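Local coordinates for glycoside hydrolase (Streptococcus pneumoniae serotype 4, PDB 6ORH), which probably acts as an alpha-L-fucosidase of glycoside hydrolase family 29, removing fucose from host-derived carbohydrate antigens, at residues Q15-L19 and F251-E255; K164-M170 and Q196-F202; V398-W404 and V424-R430. The protein carries 2 engineered substitutions. All blocks are in the same frame, centred on the assembly; numbering follows the deposited sequence.

From the N terminus, helix 13-21 comes first. Interaction 1 packs it against strand 250-259 and closes a loop of 231 residues. Interaction 2 is nested inside and closes one of 25. It pairs strands 167-169 and 200-202, connected through helix 185-196. Both contacts reach the same barrel sheet of the fucosidase domain, and they touch: Glu255 OE1 is 2.9 Å from Trp169 NE1, probably a hydrogen bond. Interaction 3 follows in series and closes a loop of 19 residues. It ties the hairpin of strands 391-400 and 403-410 to the corner at Gln427, between strands 417-426 and 428-436 of the two sheets of the C-terminal beta-sandwich. Its centre is about 35 Å from that of interaction 1.

Interaction 1: Q15-L19 and F251-E255; sequences QLAYL and FSIGE. With EDO (1,2-ethanediol), chain L; EDO (1,2-ethanediol), chain E.
The methyl CD1 of Ile253 forms the apolar centre. Ile253 CD1 lies 4.0 Å from Leu19 CG, 4.0 Å from Tyr18 CD2 and 3.9 Å from Gln15 CB. Ile253 is in the m,t rotamer, which carries CD1 onto one face of the helix. Leu19 (m,t) extends the patch, with CD1 4.0 Å from Phe251 CZ. Residues 15-19 are regular helix, and Leu19 N bonds to Gln15 O at 3.0 Å. Residues 251-255 are extended, with an inverse gamma turn centred on Gly254. The axes of helix 15-19 and strand 253-255 pass 10.7 Å apart at 42°. The closest CA pair is Gln15 and Ile253, 7.3 Å.

Two hydrogen bonds close the edges. Gln15 NE2 donates to Phe251 O at 2.9 Å; this amide also bonds to Ser208 O. Tyr18, chi1 t, donates from OH to Glu255 OE2 at 2.6 Å. Glu255 is extended (t,t, chi3 67°), and its OE1 accepts from Trp169 NE1. Its OE2 also lies close to Glu167 OE2. One ethanediol, probably from the crystallisation liquor, donates from O1 to Leu19 O at 2.7 Å.

Tyr18 also packs on Leu200, Ile209 and Pro291 and forms a cation-pi contact with Lys70. The helix thus packs at the end where strands 70-74, 200-202 and 209-211 begin, consistent with a helix closing the base of a TIM barrel.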
loop_
_atom_site.group_PDB
_atom_site.type_symbol
_atom_site.label_atom_id
_atom_site.label_comp_id
_atom_site.label_asym_id
_atom_site.label_seq_id
_atom_site.Cartn_x
_atom_site.Cartn_y
_atom_site.Cartn_z
ATOM N N GLN A 15 0.006 -18.494 19.167
ATOM C CA GLN A 15 -0.016 -17.582 18.023
ATOM C C GLN A 15 -1.402 -16.934 17.906
ATOM O O GLN A 15 -1.498 -15.733 17.679
ATOM C CB GLN A 15 0.362 -18.274 16.704
ATOM C CG GLN A 15 1.867 -18.538 16.551
ATOM C CD GLN A 15 2.191 -19.438 15.378
ATOM O OE1 GLN A 15 1.573 -20.487 15.162
ATOM N NE2 GLN A 15 3.211 -19.062 14.605
ATOM N N LEU A 16 -2.470 -17.732 18.029
ATOM C CA LEU A 16 -3.818 -17.202 17.936
ATOM C C LEU A 16 -4.041 -16.196 19.056
ATOM O O LEU A 16 -4.729 -15.200 18.836
ATOM C CB LEU A 16 -4.828 -18.347 18.027
ATOM C CG LEU A 16 -5.036 -19.113 16.732
ATOM C CD1 LEU A 16 -5.902 -20.350 16.967
ATOM C CD2 LEU A 16 -5.634 -18.217 15.662
ATOM N N ALA A 17 -3.460 -16.464 20.225
ATOM C CA ALA A 17 -3.704 -15.581 21.354
ATOM C C ALA A 17 -3.090 -14.204 21.071
ATOM O O ALA A 17 -3.675 -13.139 21.349
ATOM C CB ALA A 17 -3.197 -16.240 22.626
ATOM N N TYR A 18 -1.871 -14.213 20.517
ATOM C CA TYR A 18 -1.230 -12.947 20.203
ATOM C C TYR A 18 -2.021 -12.186 19.133
ATOM O O TYR A 18 -2.175 -10.957 19.244
ATOM C CB TYR A 18 0.208 -13.211 19.730
ATOM C CG TYR A 18 1.104 -12.011 19.528
ATOM C CD1 TYR A 18 0.823 -10.755 20.075
ATOM C CD2 TYR A 18 2.299 -12.158 18.819
ATOM C CE1 TYR A 18 1.683 -9.685 19.892
ATOM C CE2 TYR A 18 3.179 -11.103 18.662
ATOM C CZ TYR A 18 2.881 -9.867 19.216
ATOM O OH TYR A 18 3.780 -8.857 19.075
ATOM N N LEU A 19 -2.491 -12.899 18.080
ATOM C CA LEU A 19 -3.255 -12.241 17.032
ATOM C C LEU A 19 -4.495 -11.574 17.633
ATOM O O LEU A 19 -4.858 -10.471 17.235
ATOM C CB LEU A 19 -3.625 -13.271 15.949
ATOM C CG LEU A 19 -2.400 -13.669 15.109
ATOM C CD1 LEU A 19 -2.724 -14.913 14.288
ATOM C CD2 LEU A 19 -2.041 -12.521 14.184
ATOM N N PHE A 251 3.129 -21.893 10.133
ATOM C CA PHE A 251 2.421 -20.655 10.474
ATOM C C PHE A 251 3.409 -19.710 11.154
ATOM O O PHE A 251 4.155 -20.118 12.057
ATOM C CB PHE A 251 1.215 -20.958 11.367
ATOM C CG PHE A 251 0.235 -19.803 11.444
ATOM C CD1 PHE A 251 0.519 -18.685 12.224
ATOM C CD2 PHE A 251 -0.907 -19.781 10.661
ATOM C CE1 PHE A 251 -0.363 -17.597 12.265
ATOM C CE2 PHE A 251 -1.789 -18.700 10.713
ATOM C CZ PHE A 251 -1.525 -17.607 11.516
ATOM N N SER A 252 3.402 -18.443 10.700
ATOM C CA SER A 252 4.432 -17.501 11.132
ATOM C C SER A 252 3.776 -16.121 11.209
ATOM O O SER A 252 3.212 -15.686 10.206
ATOM C CB SER A 252 5.551 -17.504 10.074
ATOM O OG SER A 252 6.467 -16.417 10.318
ATOM N N ILE A 253 3.836 -15.478 12.390
ATOM C CA ILE A 253 3.332 -14.099 12.489
ATOM C C ILE A 253 4.429 -13.120 12.057
ATOM O O ILE A 253 5.503 -13.126 12.680
ATOM C CB ILE A 253 2.929 -13.827 13.940
ATOM C CG1 ILE A 253 1.750 -14.717 14.354
ATOM C CG2 ILE A 253 2.631 -12.345 14.171
ATOM C CD1 ILE A 253 1.449 -14.654 15.833
ATOM N N GLY A 254 4.123 -12.266 11.068
ATOM C CA GLY A 254 5.043 -11.172 10.703
ATOM C C GLY A 254 4.798 -9.973 11.628
ATOM O O GLY A 254 3.960 -9.111 11.345
ATOM N N GLU A 255 5.514 -9.950 12.750
ATOM C CA GLU A 255 5.296 -8.930 13.781
ATOM C C GLU A 255 5.761 -7.565 13.262
ATOM O O GLU A 255 6.870 -7.432 12.759
ATOM C CB GLU A 255 6.135 -9.341 14.994
ATOM C CG GLU A 255 5.849 -8.532 16.242
ATOM C CD GLU A 255 6.701 -9.056 17.383
ATOM O OE1 GLU A 255 7.923 -8.899 17.283
ATOM O OE2 GLU A 255 6.139 -9.602 18.358
HETATM C C1 EDO L . -3.627 -9.327 14.596
HETATM O O1 EDO L . -3.070 -9.027 15.830
HETATM C C2 EDO L . -4.534 -8.196 14.387
HETATM O O2 EDO L . -5.121 -8.215 13.189
HETATM C C1 EDO E . 3.156 -23.625 15.192
HETATM O O1 EDO E . 2.050 -23.278 14.369
HETATM C C2 EDO E . 3.983 -22.463 15.613
HETATM O O2 EDO E . 4.776 -22.683 16.765
#

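Interaction 2: K164-M170 and Q196-F202; sequences KFAEVWM and QGDCLIF. With GAL (beta-D-galactopyranose), chain C.
Strands 167-169 and 200-202 run parallel, with axes 4.6 Å apart at 16°. Glu167 pairs with Leu200 (CA-CA 4.5 Å), Val168 with Ile201 (4.8 Å) and Trp169 with Phe202 (4.8 Å). Four backbone hydrogen bonds alternate across them: Leu200 N to Ala166 O at 3.0 Å, Val168 N to Leu200 O at 2.9 Å, Phe202 N to Val168 O at 2.9 Å, and Met170 N to Phe202 O at 2.8 Å. The backbones of Ala166, Glu167 and Trp169 turn the other way, to strand 119-124.

Before the strands, OE1 of Gln196 (m,m) accepts from Phe165 N at 2.9 Å and from water 2 at 2.6 Å. Its NE2 bonds to Leu154 O and Gly163 O. Water 1 accepts from Lys164 NZ at 3.1 Å; Phe165 O and Gln196 O, at 2.7 and 2.8 Å from it, are candidate acceptors.

With helix 185-196 between them, the strands form a beta-alpha-beta unit of the TIM barrel. A type II' turn from Gln196 to Cys199 follows the helix, and Gly197 (phi 60°) is the first residue to leave helical angles. Cys199 N bonds back to Gln196 O at 3.2 Å.

Glu167, Trp169, Leu200 and Phe202 share one sheet face; Val168 and Ile201 lie on the other. Glu167 OE1 makes a salt bridge with Lys70, and OE2 lies close to Glu255 OE2. Trp169 NE1 bonds to Glu255 OE1. The Trp169 six-membered ring (chi1 -122°, between wells; chi2 77°) stacks face-to-face on Phe202 (chi1 t), centroids 3.6 Å apart and planes at 6°. Both rings line the glycan pocket; Trp169 CH2 is 3.5 Å from galactose C6.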
loop_
_atom_site.group_PDB
_atom_site.type_symbol
_atom_site.label_atom_id
_atom_site.label_comp_id
_atom_site.label_asym_id
_atom_site.label_seq_id
_atom_site.Cartn_x
_atom_site.Cartn_y
_atom_site.Cartn_z
ATOM N N LYS A 164 5.564 -16.300 33.967
ATOM C CA LYS A 164 5.341 -16.752 32.606
ATOM C C LYS A 164 5.861 -15.703 31.630
ATOM O O LYS A 164 5.604 -14.507 31.802
ATOM C CB LYS A 164 3.855 -17.024 32.360
ATOM C CG LYS A 164 3.538 -17.652 31.011
ATOM C CD LYS A 164 2.065 -18.040 30.906
ATOM C CE LYS A 164 1.743 -18.918 29.717
ATOM N NZ LYS A 164 2.390 -20.247 29.820
ATOM N N PHE A 165 6.580 -16.172 30.593
ATOM C CA PHE A 165 6.907 -15.323 29.450
ATOM C C PHE A 165 6.146 -15.751 28.201
ATOM O O PHE A 165 5.982 -16.940 27.900
ATOM C CB PHE A 165 8.413 -15.380 29.156
ATOM C CG PHE A 165 9.197 -14.491 30.083
ATOM C CD1 PHE A 165 9.421 -13.159 29.748
ATOM C CD2 PHE A 165 9.725 -14.984 31.274
ATOM C CE1 PHE A 165 10.139 -12.329 30.605
ATOM C CE2 PHE A 165 10.410 -14.137 32.141
ATOM C CZ PHE A 165 10.623 -12.816 31.808
ATOM N N ALA A 166 5.679 -14.732 27.464
ATOM C CA ALA A 166 4.900 -14.916 26.243
ATOM C C ALA A 166 5.753 -14.813 24.971
ATOM O O ALA A 166 5.321 -15.293 23.921
ATOM C CB ALA A 166 3.758 -13.917 26.212
ATOM N N GLU A 167 6.919 -14.148 25.050
ATOM C CA GLU A 167 7.708 -13.967 23.835
ATOM C C GLU A 167 9.177 -13.774 24.196
ATOM O O GLU A 167 9.474 -13.102 25.177
ATOM C CB GLU A 167 7.199 -12.736 23.081
ATOM C CG GLU A 167 7.840 -12.513 21.697
ATOM C CD GLU A 167 7.031 -11.575 20.811
ATOM O OE1 GLU A 167 5.813 -11.394 21.064
ATOM O OE2 GLU A 167 7.594 -11.020 19.840
ATOM N N VAL A 168 10.065 -14.399 23.407
ATOM C CA VAL A 168 11.505 -14.164 23.530
ATOM C C VAL A 168 11.956 -13.524 22.218
ATOM O O VAL A 168 11.581 -14.030 21.166
ATOM C CB VAL A 168 12.252 -15.488 23.799
ATOM C CG1 VAL A 168 13.767 -15.283 23.718
ATOM C CG2 VAL A 168 11.865 -16.072 25.167
ATOM N N TRP A 169 12.755 -12.442 22.299
ATOM C CA TRP A 169 13.173 -11.712 21.105
ATOM C C TRP A 169 14.668 -11.916 20.873
ATOM O O TRP A 169 15.496 -11.570 21.739
ATOM C CB TRP A 169 12.871 -10.209 21.312
ATOM C CG TRP A 169 11.958 -9.624 20.273
ATOM C CD1 TRP A 169 10.603 -9.779 20.193
ATOM C CD2 TRP A 169 12.323 -8.745 19.193
ATOM N NE1 TRP A 169 10.092 -9.088 19.127
ATOM C CE2 TRP A 169 11.120 -8.404 18.525
ATOM C CE3 TRP A 169 13.541 -8.201 18.730
ATOM C CZ2 TRP A 169 11.086 -7.562 17.417
ATOM C CZ3 TRP A 169 13.488 -7.328 17.654
ATOM C CH2 TRP A 169 12.286 -7.056 16.985
ATOM N N MET A 170 15.003 -12.454 19.681
ATOM C CA MET A 170 16.391 -12.643 19.256
ATOM C C MET A 170 16.652 -11.778 18.023
ATOM O O MET A 170 16.450 -12.190 16.876
ATOM C CB MET A 170 16.600 -14.122 18.901
ATOM C CG MET A 170 16.341 -15.007 20.102
ATOM S SD MET A 170 16.534 -16.724 19.640
ATOM C CE MET A 170 16.205 -17.544 21.202
ATOM N N GLN A 196 9.305 -22.644 29.272
ATOM C CA GLN A 196 8.186 -21.757 28.974
ATOM C C GLN A 196 7.217 -22.319 27.936
ATOM O O GLN A 196 6.380 -21.577 27.422
ATOM C CB GLN A 196 8.700 -20.347 28.632
ATOM C CG GLN A 196 9.380 -19.631 29.794
ATOM C CD GLN A 196 8.411 -19.120 30.844
ATOM O OE1 GLN A 196 7.216 -18.965 30.571
ATOM N NE2 GLN A 196 8.911 -18.843 32.041
ATOM N N GLY A 197 7.315 -23.614 27.611
ATOM C CA GLY A 197 6.325 -24.249 26.750
ATOM C C GLY A 197 6.243 -23.603 25.366
ATOM O O GLY A 197 7.274 -23.486 24.700
ATOM N N ASP A 198 5.041 -23.220 24.915
ATOM C CA ASP A 198 4.931 -22.730 23.551
ATOM C C ASP A 198 5.086 -21.206 23.486
ATOM O O ASP A 198 4.598 -20.590 22.543
ATOM C CB ASP A 198 3.738 -23.271 22.745
ATOM C CG ASP A 198 4.030 -23.286 21.238
ATOM O OD1 ASP A 198 5.223 -23.239 20.847
ATOM O OD2 ASP A 198 3.076 -23.306 20.445
ATOM N N CYS A 199 5.832 -20.640 24.445
ATOM C CA CYS A 199 6.296 -19.251 24.386
ATOM C C CYS A 199 6.716 -18.898 22.952
ATOM O O CYS A 199 7.496 -19.631 22.337
ATOM C CB CYS A 199 7.505 -19.101 25.301
ATOM S SG CYS A 199 8.142 -17.403 25.392
ATOM N N LEU A 200 6.223 -17.761 22.421
ATOM C CA LEU A 200 6.560 -17.345 21.070
ATOM C C LEU A 200 8.024 -16.911 20.985
ATOM O O LEU A 200 8.560 -16.365 21.938
ATOM C CB LEU A 200 5.656 -16.163 20.701
ATOM C CG LEU A 200 4.165 -16.482 20.709
ATOM C CD1 LEU A 200 3.362 -15.179 20.578
ATOM C CD2 LEU A 200 3.839 -17.413 19.558
ATOM N N ILE A 201 8.657 -17.111 19.816
ATOM C CA ILE A 201 10.039 -16.658 19.645
ATOM C C ILE A 201 10.153 -15.851 18.351
ATOM O O ILE A 201 9.767 -16.326 17.268
ATOM C CB ILE A 201 11.003 -17.869 19.618
ATOM C CG1 ILE A 201 10.917 -18.706 20.898
ATOM C CG2 ILE A 201 12.423 -17.385 19.326
ATOM C CD1 ILE A 201 11.619 -20.063 20.814
ATOM N N PHE A 202 10.657 -14.616 18.478
ATOM C CA PHE A 202 11.050 -13.800 17.329
ATOM C C PHE A 202 12.527 -14.074 17.053
ATOM O O PHE A 202 13.347 -13.951 17.954
ATOM C CB PHE A 202 10.878 -12.317 17.700
ATOM C CG PHE A 202 11.291 -11.361 16.609
ATOM C CD1 PHE A 202 12.636 -11.097 16.387
ATOM C CD2 PHE A 202 10.347 -10.715 15.831
ATOM C CE1 PHE A 202 13.021 -10.202 15.399
ATOM C CE2 PHE A 202 10.724 -9.821 14.833
ATOM C CZ PHE A 202 12.065 -9.582 14.603
HETATM C C1 GAL C . 16.766 -5.668 11.917
HETATM C C2 GAL C . 17.333 -7.097 11.774
HETATM C C3 GAL C . 16.218 -8.148 11.894
HETATM C C4 GAL C . 15.265 -7.854 13.058
HETATM C C5 GAL C . 14.802 -6.396 12.931
HETATM C C6 GAL C . 13.836 -5.967 14.010
HETATM O O2 GAL C . 17.944 -7.233 10.481
HETATM O O3 GAL C . 16.799 -9.478 12.003
HETATM O O4 GAL C . 15.921 -8.044 14.344
HETATM O O5 GAL C . 15.973 -5.560 13.099
HETATM O O6 GAL C . 13.292 -4.664 13.664
HETATM O O HOH W 1 4.950 -19.390 28.322
HETATM O O HOH W 2 5.412 -20.779 31.240
#

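Interaction 3: V398-W404 and V424-R430; sequences VEVDGVW and VEAQKIR. With NDG (2-acetamido-2-deoxy-alpha-D-glucopyranose), chain D.
Val398 forms an antiparallel non-hydrogen-bonded pair with Ile429, CA-CA 4.5 Å. The axes of strands 398-400 and 428-430 approach to 5.0 Å, at 139°. The axis of strand 424-426, before the corner at Gln427, makes 87° with that of 398-400. Val398 (chi1 m) meets both arms: its CG1 is 3.9 Å from Ile429 CG1, its CG2 4.1 Å from Val424 CG2, and its CB 4.3 Å from Ala426 CB.

Glu399 N donates to Lys428 O at 3.1 Å. Glu399 O does not reach the backbone of 424-427 directly. Water 3 donates to it at 2.8 Å and accepts from Gln427 N at 2.9 Å. Water 4 donates to Glu399 O at 2.8 Å and to Glu425 O at 2.9 Å. Val400 (chi1 t) ends the strand, its CG2 3.9 Å from Val424 CG2.

A type I' hairpin turn follows from Val400 to Val403, with Asp401 and Gly402 at positive phi. Val400 N bonds to Val403 O at 2.9 Å, and Val403 N to Val400 O at 3.0 Å.

The guanidinium of Arg430 lies flat on one face of Trp404 (chi1 m, chi2 100°), centres 3.6 Å apart and planes at 10°, a cation-pi stack. Arg430 CD sits 3.5 Å from the centroid of the Trp404 six-membered ring. Trp404 CH2 is 3.6 Å from Lys428 CB. Arg430 also makes salt bridges to Glu367 and to Glu176 of the second subunit. Trp404 O is 3.6 Å from C1 of the bound N-acetylglucosamine (NDG), which is hydrogen-bonded to Gln215 of that subunit.

In this F5/8 type C beta-sandwich, strand 428-436 lies between 364-370 and 391-400, while 417-426 joins 373-376 in the other sheet.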
loop_
_atom_site.group_PDB
_atom_site.type_symbol
_atom_site.label_atom_id
_atom_site.label_comp_id
_atom_site.label_asym_id
_atom_site.label_seq_id
_atom_site.Cartn_x
_atom_site.Cartn_y
_atom_site.Cartn_z
ATOM N N VAL A 398 -20.579 -1.010 -2.661
ATOM C CA VAL A 398 -21.719 -0.427 -1.966
ATOM C C VAL A 398 -22.686 0.119 -3.013
ATOM O O VAL A 398 -22.249 0.606 -4.049
ATOM C CB VAL A 398 -21.281 0.645 -0.956
ATOM C CG1 VAL A 398 -20.520 0.015 0.214
ATOM C CG2 VAL A 398 -20.437 1.734 -1.599
ATOM N N GLU A 399 -23.988 -0.029 -2.759
ATOM C CA GLU A 399 -24.964 0.480 -3.717
ATOM C C GLU A 399 -25.258 1.950 -3.416
ATOM O O GLU A 399 -25.640 2.287 -2.298
ATOM C CB GLU A 399 -26.236 -0.361 -3.679
ATOM C CG GLU A 399 -27.179 -0.021 -4.840
ATOM C CD GLU A 399 -28.441 -0.875 -4.867
ATOM O OE1 GLU A 399 -28.951 -1.197 -3.782
ATOM O OE2 GLU A 399 -28.883 -1.252 -5.980
ATOM N N VAL A 400 -25.077 2.799 -4.437
ATOM C CA VAL A 400 -25.244 4.235 -4.310
ATOM C C VAL A 400 -26.144 4.671 -5.453
ATOM O O VAL A 400 -25.759 4.593 -6.628
ATOM C CB VAL A 400 -23.897 4.984 -4.316
ATOM C CG1 VAL A 400 -24.095 6.493 -4.251
ATOM C CG2 VAL A 400 -22.987 4.512 -3.191
ATOM N N ASP A 401 -27.367 5.079 -5.087
ATOM C CA ASP A 401 -28.328 5.557 -6.067
ATOM C C ASP A 401 -28.556 4.502 -7.145
ATOM O O ASP A 401 -28.629 4.823 -8.331
ATOM C CB ASP A 401 -27.862 6.885 -6.670
ATOM C CG ASP A 401 -28.280 8.067 -5.827
ATOM O OD1 ASP A 401 -29.490 8.368 -5.832
ATOM O OD2 ASP A 401 -27.401 8.652 -5.153
ATOM N N GLY A 402 -28.637 3.234 -6.739
ATOM C CA GLY A 402 -28.947 2.169 -7.671
ATOM C C GLY A 402 -27.762 1.686 -8.517
ATOM O O GLY A 402 -27.928 0.802 -9.357
ATOM N N VAL A 403 -26.551 2.193 -8.253
ATOM C CA VAL A 403 -25.394 1.666 -8.973
ATOM C C VAL A 403 -24.435 1.055 -7.946
ATOM O O VAL A 403 -24.126 1.705 -6.966
ATOM C CB VAL A 403 -24.661 2.756 -9.785
ATOM C CG1 VAL A 403 -23.425 2.202 -10.502
ATOM C CG2 VAL A 403 -25.587 3.462 -10.777
ATOM N N TRP A 404 -23.964 -0.158 -8.226
ATOM C CA TRP A 404 -22.988 -0.797 -7.349
ATOM C C TRP A 404 -21.615 -0.201 -7.631
ATOM O O TRP A 404 -21.097 -0.344 -8.735
ATOM C CB TRP A 404 -23.012 -2.307 -7.574
ATOM C CG TRP A 404 -24.198 -2.944 -6.905
ATOM C CD1 TRP A 404 -25.370 -3.316 -7.505
ATOM C CD2 TRP A 404 -24.350 -3.246 -5.506
ATOM N NE1 TRP A 404 -26.228 -3.854 -6.579
ATOM C CE2 TRP A 404 -25.635 -3.804 -5.341
ATOM C CE3 TRP A 404 -23.538 -3.087 -4.367
ATOM C CZ2 TRP A 404 -26.111 -4.226 -4.096
ATOM C CZ3 TRP A 404 -24.017 -3.487 -3.140
ATOM C CH2 TRP A 404 -25.279 -4.077 -3.009
ATOM N N VAL A 424 -19.238 6.821 3.094
ATOM C CA VAL A 424 -20.389 6.561 2.238
ATOM C C VAL A 424 -21.610 6.341 3.125
ATOM O O VAL A 424 -21.503 5.821 4.235
ATOM C CB VAL A 424 -20.136 5.389 1.263
ATOM C CG1 VAL A 424 -19.955 4.052 1.967
ATOM C CG2 VAL A 424 -21.249 5.265 0.238
ATOM N N GLU A 425 -22.781 6.786 2.637
ATOM C CA GLU A 425 -24.050 6.447 3.262
ATOM C C GLU A 425 -24.738 5.408 2.382
ATOM O O GLU A 425 -24.997 5.673 1.201
ATOM C CB GLU A 425 -24.927 7.693 3.443
ATOM C CG GLU A 425 -26.221 7.407 4.195
ATOM C CD GLU A 425 -27.116 8.621 4.428
ATOM O OE1 GLU A 425 -27.390 9.329 3.450
ATOM O OE2 GLU A 425 -27.504 8.870 5.584
ATOM N N ALA A 426 -24.984 4.215 2.947
ATOM C CA ALA A 426 -25.473 3.097 2.157
ATOM C C ALA A 426 -26.187 2.092 3.047
ATOM O O ALA A 426 -25.968 2.037 4.259
ATOM C CB ALA A 426 -24.343 2.456 1.374
ATOM N N GLN A 427 -27.051 1.302 2.416
ATOM C CA GLN A 427 -27.819 0.293 3.106
ATOM C C GLN A 427 -27.400 -1.099 2.636
ATOM O O GLN A 427 -27.580 -2.069 3.374
ATOM C CB GLN A 427 -29.306 0.525 2.831
ATOM C CG GLN A 427 -30.195 -0.522 3.480
ATOM C CD GLN A 427 -31.641 -0.084 3.497
ATOM O OE1 GLN A 427 -31.947 1.112 3.482
ATOM N NE2 GLN A 427 -32.518 -1.069 3.497
ATOM N N LYS A 428 -26.915 -1.197 1.380
ATOM C CA LYS A 428 -26.544 -2.489 0.829
ATOM C C LYS A 428 -25.061 -2.519 0.462
ATOM O O LYS A 428 -24.542 -1.593 -0.160
ATOM C CB LYS A 428 -27.436 -2.858 -0.355
ATOM C CG LYS A 428 -28.917 -2.943 0.018
ATOM C CD LYS A 428 -29.799 -3.430 -1.095
ATOM C CE LYS A 428 -31.267 -3.422 -0.716
ATOM N NZ LYS A 428 -32.083 -4.061 -1.779
ATOM N N ILE A 429 -24.406 -3.609 0.876
ATOM C CA ILE A 429 -22.974 -3.808 0.672
ATOM C C ILE A 429 -22.759 -5.207 0.111
ATOM O O ILE A 429 -23.445 -6.140 0.519
ATOM C CB ILE A 429 -22.224 -3.631 2.021
ATOM C CG1 ILE A 429 -22.456 -2.253 2.662
ATOM C CG2 ILE A 429 -20.739 -3.928 1.862
ATOM C CD1 ILE A 429 -23.666 -2.213 3.598
ATOM N N ARG A 430 -21.778 -5.379 -0.801
ATOM C CA ARG A 430 -21.409 -6.714 -1.249
ATOM C C ARG A 430 -19.945 -6.963 -0.903
ATOM O O ARG A 430 -19.103 -6.081 -1.109
ATOM C CB ARG A 430 -21.569 -6.893 -2.763
ATOM C CG ARG A 430 -23.030 -7.057 -3.179
ATOM C CD ARG A 430 -23.291 -6.798 -4.649
ATOM N NE ARG A 430 -24.714 -7.097 -4.881
ATOM C CZ ARG A 430 -25.327 -7.007 -6.065
ATOM N NH1 ARG A 430 -24.657 -6.664 -7.157
ATOM N NH2 ARG A 430 -26.617 -7.291 -6.154
HETATM C C1 NDG D . -19.207 1.086 -11.483
HETATM C C2 NDG D . -18.570 2.291 -12.151
HETATM C C3 NDG D . -17.966 1.868 -13.493
HETATM C C4 NDG D . -16.987 0.707 -13.266
HETATM C C5 NDG D . -17.514 -0.414 -12.356
HETATM C C6 NDG D . -16.382 -1.283 -11.828
HETATM C C7 NDG D . -19.731 4.329 -11.489
HETATM C C8 NDG D . -20.942 5.192 -11.712
HETATM O O5 NDG D . -18.158 0.109 -11.159
HETATM O O3 NDG D . -17.258 3.036 -13.969
HETATM O O4 NDG D . -16.731 0.093 -14.536
HETATM O O6 NDG D . -17.002 -2.456 -11.302
HETATM O O7 NDG D . -18.914 4.587 -10.620
HETATM N N2 NDG D . -19.616 3.274 -12.328
HETATM O O1 NDG D . -20.271 0.542 -12.277
HETATM O O HOH W 3 -27.322 1.106 -0.454
HETATM O O HOH W 4 -26.580 4.487 -0.858
#